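Local coordinates for stress response kinase A (Escherichia coli, PDB 1ZYL), which phosphorylates itself and other proteins on serine and threonine using ATP, and probably helps the cell withstand oxidative and extracytoplasmic stress, at residues L196-D201 and V216-R222; V227-M232 and L269-R273. All coordinates share one frame; numbering follows the deposited sequence.

Interaction 1: L196-D201 and V216-R222; sequences LRLHGD and VDLDDAR
Leu198 and Arg222 tie the two segments together by one backbone hydrogen bond. Leu198 N donates to Arg222 O at 2.9 Å. The chain of 216-222 then packs back over 198-200. Ala221 CA makes a CA-H...O contact with Leu198 O at 3.1 Å. Gly200 has a positive phi of 76°, and a side chain here would probably run into Asp220 O.

The His199 ring carries the other end of the contact. Its CG lies anti to the backbone N (chi1 171°), which swings the ring toward 216-218. Val216 O meets the ring edge near its plane. Leu218 reaches the ring with its CD2 methyl, near ND1, the two side chains crossing at about a right angle. Farther along, Asp201 OD1 lies 3.7 Å from Asp220 OD1, with the two carboxylate planes 61° apart.

A second shell holds these groups. Ala221 N bonds to Leu218 O and closes a type I turn. Asp229 OD1 probably accepts from His199 N. Asp201 OD2 is salt-bridged to Arg273, and Asp220 OD2 to Arg61 and Arg222.

Asp201 is the inferred proton acceptor, and Asp217 an inferred active-site residue and magnesium ligand. The contact brings the inferred catalytic and metal-binding loops of a kinase-like fold together. It gathers Asp201, Asp217 and Asp220 into an acidic cluster, consistent with magnesium binding nearby, with Arg273, Arg61 and Arg222 as counter-charges.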
# COMPACT_ATOMS: atom_id res chain seq x y z
N LEU A 196 -14.01 -0.91 5.79
CA LEU A 196 -14.24 0.34 5.07
C LEU A 196 -13.15 0.55 4.04
O LEU A 196 -12.15 -0.16 4.04
CB LEU A 196 -14.26 1.52 6.03
CG LEU A 196 -12.92 1.67 6.77
CD1 LEU A 196 -12.75 3.09 7.31
CD2 LEU A 196 -12.87 0.63 7.86
N ARG A 197 -13.35 1.53 3.16
CA ARG A 197 -12.38 1.86 2.13
C ARG A 197 -11.18 2.46 2.84
O ARG A 197 -11.32 3.46 3.53
CB ARG A 197 -12.97 2.87 1.15
CG ARG A 197 -13.79 2.25 0.04
CD ARG A 197 -15.13 2.94 -0.14
NE ARG A 197 -15.08 4.27 -0.74
CZ ARG A 197 -16.05 5.17 -0.61
NH1 ARG A 197 -15.97 6.36 -1.18
NH2 ARG A 197 -17.12 4.87 0.11
N LEU A 198 -10.01 1.85 2.65
CA LEU A 198 -8.77 2.30 3.28
C LEU A 198 -7.78 2.85 2.28
O LEU A 198 -7.90 2.63 1.08
CB LEU A 198 -8.08 1.13 3.98
CG LEU A 198 -8.88 0.37 5.02
CD1 LEU A 198 -8.19 -0.95 5.32
CD2 LEU A 198 -9.04 1.25 6.26
N HIS A 199 -6.77 3.55 2.80
CA HIS A 199 -5.72 4.07 1.94
C HIS A 199 -4.96 2.82 1.52
O HIS A 199 -4.33 2.80 0.47
CB HIS A 199 -4.78 4.99 2.71
CG HIS A 199 -3.56 5.38 1.94
ND1 HIS A 199 -3.56 6.39 1.00
CD2 HIS A 199 -2.32 4.84 1.90
CE1 HIS A 199 -2.38 6.45 0.42
NE2 HIS A 199 -1.60 5.52 0.95
N GLY A 200 -5.01 1.80 2.37
CA GLY A 200 -4.38 0.53 2.08
C GLY A 200 -2.88 0.39 2.21
O GLY A 200 -2.40 -0.72 2.42
N ASP A 201 -2.15 1.49 2.07
CA ASP A 201 -0.69 1.47 2.17
C ASP A 201 -0.30 2.76 2.88
O ASP A 201 0.47 3.56 2.36
CB ASP A 201 -0.07 1.45 0.77
CG ASP A 201 1.44 1.25 0.78
OD1 ASP A 201 2.07 1.33 -0.30
OD2 ASP A 201 2.00 1.00 1.86
N VAL A 216 -0.67 10.43 -0.62
CA VAL A 216 -0.48 10.15 -2.03
C VAL A 216 -0.49 8.66 -2.27
O VAL A 216 -0.13 7.87 -1.39
CB VAL A 216 0.86 10.72 -2.55
CG1 VAL A 216 0.82 12.23 -2.53
CG2 VAL A 216 2.02 10.22 -1.70
N ASP A 217 -0.94 8.28 -3.46
CA ASP A 217 -0.97 6.89 -3.88
C ASP A 217 -2.08 6.04 -3.26
O ASP A 217 -1.90 5.46 -2.19
CB ASP A 217 0.39 6.24 -3.58
CG ASP A 217 0.74 5.14 -4.55
OD1 ASP A 217 -0.19 4.55 -5.13
OD2 ASP A 217 1.95 4.85 -4.71
N LEU A 218 -3.21 5.95 -3.95
CA LEU A 218 -4.32 5.13 -3.47
C LEU A 218 -4.38 3.83 -4.26
O LEU A 218 -5.31 3.04 -4.10
CB LEU A 218 -5.65 5.86 -3.62
CG LEU A 218 -5.88 7.17 -2.86
CD1 LEU A 218 -7.37 7.35 -2.73
CD2 LEU A 218 -5.25 7.14 -1.48
N ASP A 219 -3.37 3.61 -5.10
CA ASP A 219 -3.33 2.40 -5.92
C ASP A 219 -3.62 1.14 -5.11
O ASP A 219 -4.15 0.16 -5.65
CB ASP A 219 -1.95 2.26 -6.58
CG ASP A 219 -1.93 1.21 -7.68
OD1 ASP A 219 -0.85 0.63 -7.93
OD2 ASP A 219 -2.99 0.97 -8.29
N ASP A 220 -3.29 1.16 -3.83
CA ASP A 220 -3.51 -0.01 -2.97
C ASP A 220 -4.79 0.02 -2.15
O ASP A 220 -5.12 -0.96 -1.50
CB ASP A 220 -2.30 -0.22 -2.05
CG ASP A 220 -1.22 -1.09 -2.70
OD1 ASP A 220 -0.01 -0.84 -2.47
OD2 ASP A 220 -1.58 -2.04 -3.44
N ALA A 221 -5.51 1.13 -2.21
CA ALA A 221 -6.77 1.26 -1.48
C ALA A 221 -7.48 -0.09 -1.54
O ALA A 221 -7.69 -0.64 -2.62
CB ALA A 221 -7.64 2.35 -2.12
N ARG A 222 -7.83 -0.61 -0.38
CA ARG A 222 -8.49 -1.90 -0.29
C ARG A 222 -9.55 -1.81 0.79
O ARG A 222 -9.63 -0.80 1.48
CB ARG A 222 -7.44 -2.95 0.09
CG ARG A 222 -7.53 -4.26 -0.67
CD ARG A 222 -6.21 -5.04 -0.60
NE ARG A 222 -5.13 -4.32 -1.26
CZ ARG A 222 -4.20 -4.91 -1.99
NH1 ARG A 222 -3.23 -4.19 -2.56
NH2 ARG A 222 -4.22 -6.22 -2.17

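Interaction 2: V227-M232 and L269-R273; sequences VQDLWM and LRAMR
The Trp231 indole lies between its own neighbour Met232 and the helix 266-283. Met232 CG sits over one face, 3.2 Å above the ring plane and offset toward the rim. Arg270 N lies on the opposite face, 3.9 Å above the plane and also near the rim. The amide end of Gln228 lies at the indole edge.

The Arg270 guanidinium stands almost upright to the ring, with the planes 84° apart. The six-membered ring meets one face of that guanidinium through its CE3 rim, and Trp231 CZ3 is 3.7 Å from Arg270 NE. Chi3 of -77° bends the arginine chain near this rim. The charged end also pairs with Glu267. Trp231 CH2 reaches the helix backbone, 3.7 Å from Arg270 CA.

Leu269 packs against the pyrrole end. Its CD1 lies 3.7 Å from Trp231 CD1, and Val227 CG2 approaches the same methyl more loosely, at 4.4 Å. Trp231 CG sits between the backbone N and carbonyl carbon (chi1 76°), which sends the ring across to the helix. An alanine in place of Trp231 would probably open a gap between the two helices and leave Leu269 and the Arg270 chain without their main packing surface here.

Trp231 CZ2 lies at the edge of the Arg273 guanidinium, whose end turns to Asp201. A short, weakly bonded helix thus packs on helix 266-283 in the mainly helical C-terminal lobe of a kinase-like phosphotransferase fold, beside the inferred catalytic loop.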
# COMPACT_ATOMS: atom_id res chain seq x y z
N VAL A 227 -7.43 0.02 11.46
CA VAL A 227 -6.06 -0.12 11.94
C VAL A 227 -5.01 -0.20 10.84
O VAL A 227 -3.87 0.23 11.05
CB VAL A 227 -5.86 -1.37 12.81
CG1 VAL A 227 -5.83 -0.97 14.26
CG2 VAL A 227 -6.96 -2.36 12.55
N GLN A 228 -5.39 -0.76 9.69
CA GLN A 228 -4.47 -0.92 8.57
C GLN A 228 -3.74 0.37 8.22
O GLN A 228 -2.56 0.34 7.89
CB GLN A 228 -5.22 -1.39 7.33
CG GLN A 228 -4.64 -2.64 6.68
CD GLN A 228 -3.16 -2.54 6.42
OE1 GLN A 228 -2.72 -1.88 5.47
NE2 GLN A 228 -2.37 -3.20 7.26
N ASP A 229 -4.45 1.49 8.27
CA ASP A 229 -3.88 2.79 7.94
C ASP A 229 -3.26 3.46 9.15
O ASP A 229 -2.86 4.63 9.08
CB ASP A 229 -4.95 3.71 7.34
CG ASP A 229 -5.45 3.24 5.99
OD1 ASP A 229 -6.55 3.66 5.59
OD2 ASP A 229 -4.74 2.45 5.32
N LEU A 230 -3.18 2.74 10.27
CA LEU A 230 -2.61 3.31 11.48
C LEU A 230 -1.39 2.60 12.04
O LEU A 230 -0.45 3.25 12.50
CB LEU A 230 -3.66 3.39 12.58
CG LEU A 230 -4.85 4.34 12.38
CD1 LEU A 230 -5.70 4.32 13.65
CD2 LEU A 230 -4.37 5.75 12.08
N TRP A 231 -1.36 1.27 11.99
CA TRP A 231 -0.22 0.60 12.58
C TRP A 231 1.14 0.91 11.97
O TRP A 231 2.12 1.02 12.69
CB TRP A 231 -0.44 -0.93 12.64
CG TRP A 231 -0.29 -1.66 11.35
CD1 TRP A 231 -1.27 -1.90 10.43
CD2 TRP A 231 0.91 -2.24 10.83
NE1 TRP A 231 -0.75 -2.61 9.37
CE2 TRP A 231 0.58 -2.83 9.59
CE3 TRP A 231 2.23 -2.32 11.29
CZ2 TRP A 231 1.53 -3.49 8.80
CZ3 TRP A 231 3.18 -2.97 10.51
CH2 TRP A 231 2.82 -3.55 9.28
N MET A 232 1.22 1.08 10.65
CA MET A 232 2.52 1.34 10.04
C MET A 232 3.10 2.71 10.35
O MET A 232 4.20 3.02 9.90
CB MET A 232 2.47 1.14 8.52
CG MET A 232 2.44 -0.33 8.10
SD MET A 232 2.45 -0.59 6.32
CE MET A 232 0.77 -0.22 5.94
N LEU A 269 -1.60 -8.34 10.76
CA LEU A 269 -1.49 -7.52 9.54
C LEU A 269 -0.04 -7.44 9.09
O LEU A 269 0.25 -7.55 7.90
CB LEU A 269 -2.02 -6.10 9.77
CG LEU A 269 -3.53 -5.99 9.95
CD1 LEU A 269 -3.89 -4.57 10.27
CD2 LEU A 269 -4.22 -6.45 8.69
N ARG A 270 0.86 -7.24 10.04
CA ARG A 270 2.28 -7.15 9.74
C ARG A 270 2.75 -8.49 9.15
O ARG A 270 3.49 -8.53 8.16
CB ARG A 270 3.06 -6.80 11.01
CG ARG A 270 4.58 -6.87 10.86
CD ARG A 270 5.26 -6.62 12.19
NE ARG A 270 5.27 -5.20 12.56
CZ ARG A 270 4.83 -4.74 13.73
NH1 ARG A 270 4.90 -3.44 14.00
NH2 ARG A 270 4.31 -5.57 14.62
N ALA A 271 2.30 -9.59 9.75
CA ALA A 271 2.65 -10.91 9.26
C ALA A 271 2.12 -11.00 7.84
O ALA A 271 2.78 -11.51 6.94
CB ALA A 271 2.00 -11.99 10.11
N MET A 272 0.91 -10.49 7.65
CA MET A 272 0.25 -10.51 6.36
C MET A 272 1.01 -9.73 5.30
O MET A 272 1.19 -10.21 4.17
CB MET A 272 -1.17 -9.99 6.49
CG MET A 272 -2.15 -11.00 7.09
SD MET A 272 -3.79 -10.34 7.46
CE MET A 272 -3.96 -11.09 8.84
N ARG A 273 1.47 -8.53 5.65
CA ARG A 273 2.20 -7.69 4.71
C ARG A 273 3.54 -8.33 4.40
O ARG A 273 4.11 -8.17 3.31
CB ARG A 273 2.43 -6.30 5.31
CG ARG A 273 3.24 -5.37 4.41
CD ARG A 273 3.61 -4.08 5.12
NE ARG A 273 2.80 -2.94 4.68
CZ ARG A 273 3.07 -2.20 3.61
NH1 ARG A 273 4.13 -2.47 2.86
NH2 ARG A 273 2.28 -1.18 3.29

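In the fold
The two contacts follow one another along the chain, interaction 1 closing before interaction 2 opens. Their centres are about 12 Å apart, and they touch directly. Interaction 1 lies deeper in the molecule, about 6 Å from the centre of the chain against about 10 Å for interaction 2. It spans strand 196-197 and the loop between strands 213-215 and 223-224. Interaction 2 sets the short helix 228-231 against helix 266-283. Two links join them: a salt bridge from Arg273 to Asp201, and a probable hydrogen bond from His199 N to Asp229 OD1. Each segment of interaction 2 therefore holds part of 196-201. The inferred catalytic loop is thus braced from the helical side of the fold.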